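Local coordinates for beta-lactamase (Klebsiella pneumoniae, PDB 6KA5), which probably hydrolyses the amide bond of beta-lactam antibiotics to give substituted beta-amino acids, as a class C serine enzyme of antibiotic resistance, at residues V69-K74 against R154-I159. Sequence-based numbering, arbitrary orientation.
Sequences VGSLSK and RVYSNI. With 1S7 ((2R)-2-{(1S)-1-methoxy-2-oxo-1-[(thiophen-2-ylacetyl)amino]ethyl}-5-methylidene-5,6-dihydro-2H-1,3-thiazine-4-carboxylic acid), chain B.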
# COMPACT_ATOMS: atom_id res chain seq x y z
N VAL A 69 -3.15 6.07 -5.38
CA VAL A 69 -3.40 4.81 -4.68
C VAL A 69 -3.39 4.94 -3.17
O VAL A 69 -3.58 3.93 -2.48
CB VAL A 69 -2.45 3.69 -5.13
CG1 VAL A 69 -2.61 3.45 -6.63
CG2 VAL A 69 -0.98 3.98 -4.74
N GLY A 70 -3.18 6.14 -2.63
CA GLY A 70 -3.33 6.34 -1.20
C GLY A 70 -2.47 5.38 -0.40
O GLY A 70 -1.26 5.22 -0.65
N SER A 71 -3.11 4.74 0.57
CA SER A 71 -2.42 3.87 1.52
C SER A 71 -1.72 2.68 0.88
O SER A 71 -0.92 2.03 1.56
CB SER A 71 -3.41 3.40 2.59
OG SER A 71 -3.78 4.46 3.45
N LEU A 72 -1.96 2.35 -0.40
CA LEU A 72 -1.08 1.34 -1.01
C LEU A 72 0.36 1.81 -1.00
O LEU A 72 1.29 0.99 -1.06
CB LEU A 72 -1.44 1.03 -2.47
CG LEU A 72 -2.80 0.45 -2.79
CD1 LEU A 72 -2.75 -0.08 -4.23
CD2 LEU A 72 -3.15 -0.59 -1.81
N SER A 73 0.56 3.13 -0.92
CA SER A 73 1.90 3.69 -0.88
C SER A 73 2.72 3.15 0.29
O SER A 73 3.95 3.14 0.22
CB SER A 73 1.81 5.20 -0.77
OG SER A 73 1.08 5.73 -1.86
N LYS A 74 2.05 2.73 1.37
CA LYS A 74 2.77 2.23 2.54
C LYS A 74 3.62 1.02 2.20
O LYS A 74 4.67 0.81 2.83
CB LYS A 74 1.77 1.90 3.66
CG LYS A 74 0.98 3.12 4.20
CD LYS A 74 0.35 2.72 5.53
CE LYS A 74 -0.31 3.91 6.26
NZ LYS A 74 -1.62 4.26 5.60
N ARG A 154 -2.21 -2.93 17.98
CA ARG A 154 -2.10 -2.49 16.59
C ARG A 154 -2.98 -1.27 16.41
O ARG A 154 -4.19 -1.33 16.65
CB ARG A 154 -2.51 -3.61 15.64
CG ARG A 154 -2.38 -3.23 14.16
CD ARG A 154 -2.91 -4.36 13.29
NE ARG A 154 -2.72 -4.09 11.85
CZ ARG A 154 -3.57 -3.42 11.07
NH1 ARG A 154 -4.68 -2.88 11.58
NH2 ARG A 154 -3.30 -3.27 9.77
N VAL A 155 -2.37 -0.17 15.98
CA VAL A 155 -3.07 1.05 15.59
C VAL A 155 -2.48 1.44 14.24
O VAL A 155 -1.33 1.88 14.16
CB VAL A 155 -2.89 2.17 16.62
CG1 VAL A 155 -3.50 3.48 16.11
CG2 VAL A 155 -3.53 1.77 17.98
N TYR A 156 -3.27 1.28 13.18
CA TYR A 156 -2.81 1.66 11.85
C TYR A 156 -2.43 3.12 11.85
O TYR A 156 -3.19 3.97 12.34
CB TYR A 156 -3.93 1.38 10.85
CG TYR A 156 -3.60 1.50 9.40
CD1 TYR A 156 -3.60 2.74 8.77
CD2 TYR A 156 -3.36 0.39 8.62
CE1 TYR A 156 -3.37 2.86 7.44
CE2 TYR A 156 -3.11 0.51 7.26
CZ TYR A 156 -3.13 1.75 6.68
OH TYR A 156 -2.89 1.92 5.32
N SER A 157 -1.24 3.44 11.32
CA SER A 157 -0.69 4.79 11.50
C SER A 157 0.03 5.31 10.26
O SER A 157 1.00 4.70 9.80
CB SER A 157 0.29 4.80 12.69
OG SER A 157 0.80 6.12 12.87
N ASN A 158 -0.39 6.49 9.78
CA ASN A 158 0.41 7.18 8.76
C ASN A 158 1.71 7.71 9.32
O ASN A 158 2.69 7.85 8.58
CB ASN A 158 -0.33 8.38 8.16
CG ASN A 158 -1.44 8.00 7.26
OD1 ASN A 158 -1.59 6.83 6.88
ND2 ASN A 158 -2.23 8.99 6.90
N ILE A 159 1.73 8.07 10.61
CA ILE A 159 2.93 8.66 11.19
C ILE A 159 4.00 7.59 11.34
O ILE A 159 5.17 7.81 11.00
CB ILE A 159 2.62 9.31 12.55
CG1 ILE A 159 1.44 10.27 12.47
CG2 ILE A 159 3.87 10.06 13.07
CD1 ILE A 159 0.96 10.78 13.84
C 1S7 B . -5.18 7.15 6.12
N 1S7 B . -5.91 7.23 3.52
O 1S7 B . -4.86 6.08 5.23
S 1S7 B . -4.09 10.57 4.23
C1 1S7 B . -5.69 5.92 4.14
O1 1S7 B . -3.86 7.32 2.49
S1 1S7 B . -7.09 4.15 5.68
C2 1S7 B . -4.88 7.87 2.70
N2 1S7 B . -7.99 6.46 4.81
C3 1S7 B . -5.15 9.25 2.07
C4 1S7 B . -5.23 10.30 3.23
O4 1S7 B . -5.59 4.74 2.12
C5 1S7 B . -6.36 11.17 3.58
O5 1S7 B . -9.75 8.52 5.94
C6 1S7 B . -5.92 12.06 4.85
O6 1S7 B . -11.50 7.15 6.05
C7 1S7 B . -4.57 11.69 5.22
C8 1S7 B . -7.14 5.33 4.46
C9 1S7 B . -8.64 3.51 5.80
C10 1S7 B . -9.72 4.57 6.17
C11 1S7 B . -10.94 4.23 6.62
C13 1S7 B . -9.31 6.19 5.63
C14 1S7 B . -5.05 4.93 3.18
C15 1S7 B . -10.24 7.35 5.89
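Ser71 OG lies at the edge of the Tyr156 ring, near its plane, and Ser71 CB comes 3.1 Å from Tyr156 OH. Its OG is bonded covalently to C14 of the opened ligand 1S7, an acyl-enzyme ester. The first torsion (chi1 -70°) turns OG anti to the carbonyl carbon and sets it beside the backbone N. Ser71 N donates a weak bond of 2.9 Å to the ester carbonyl oxygen O4 of 1S7; Ser324 N also binds the ligand. Two residues on, Ser73 OG donates to Gly70 O in its carbonyl plane (2.7 Å), and Ser73 N reaches the same oxygen, so two bonds brace the turn that carries Ser71. Lys74, the first residue of helix 74-86, gives the largest share of the contact. Its chain runs extended as far as CE and bends only at chi4 (76°), bringing NZ between two acceptors of 154-159: Tyr156 OH at 2.7 Å and Asn158 OD1 at 2.9 Å, although the position of NZ is less certain. Lys74 and Tyr156 approach from opposite directions, whereas Asn158 crosses the lysine at about a right angle and turns ND2 toward the ligand, 3.6 Å from its methoxy carbon C. Lys321 NZ is a second partner of Tyr156 OH. Ser-x-x-Lys at a helix start, facing Tyr-x-Asn, is the arrangement typical of the class C beta-lactamase active site.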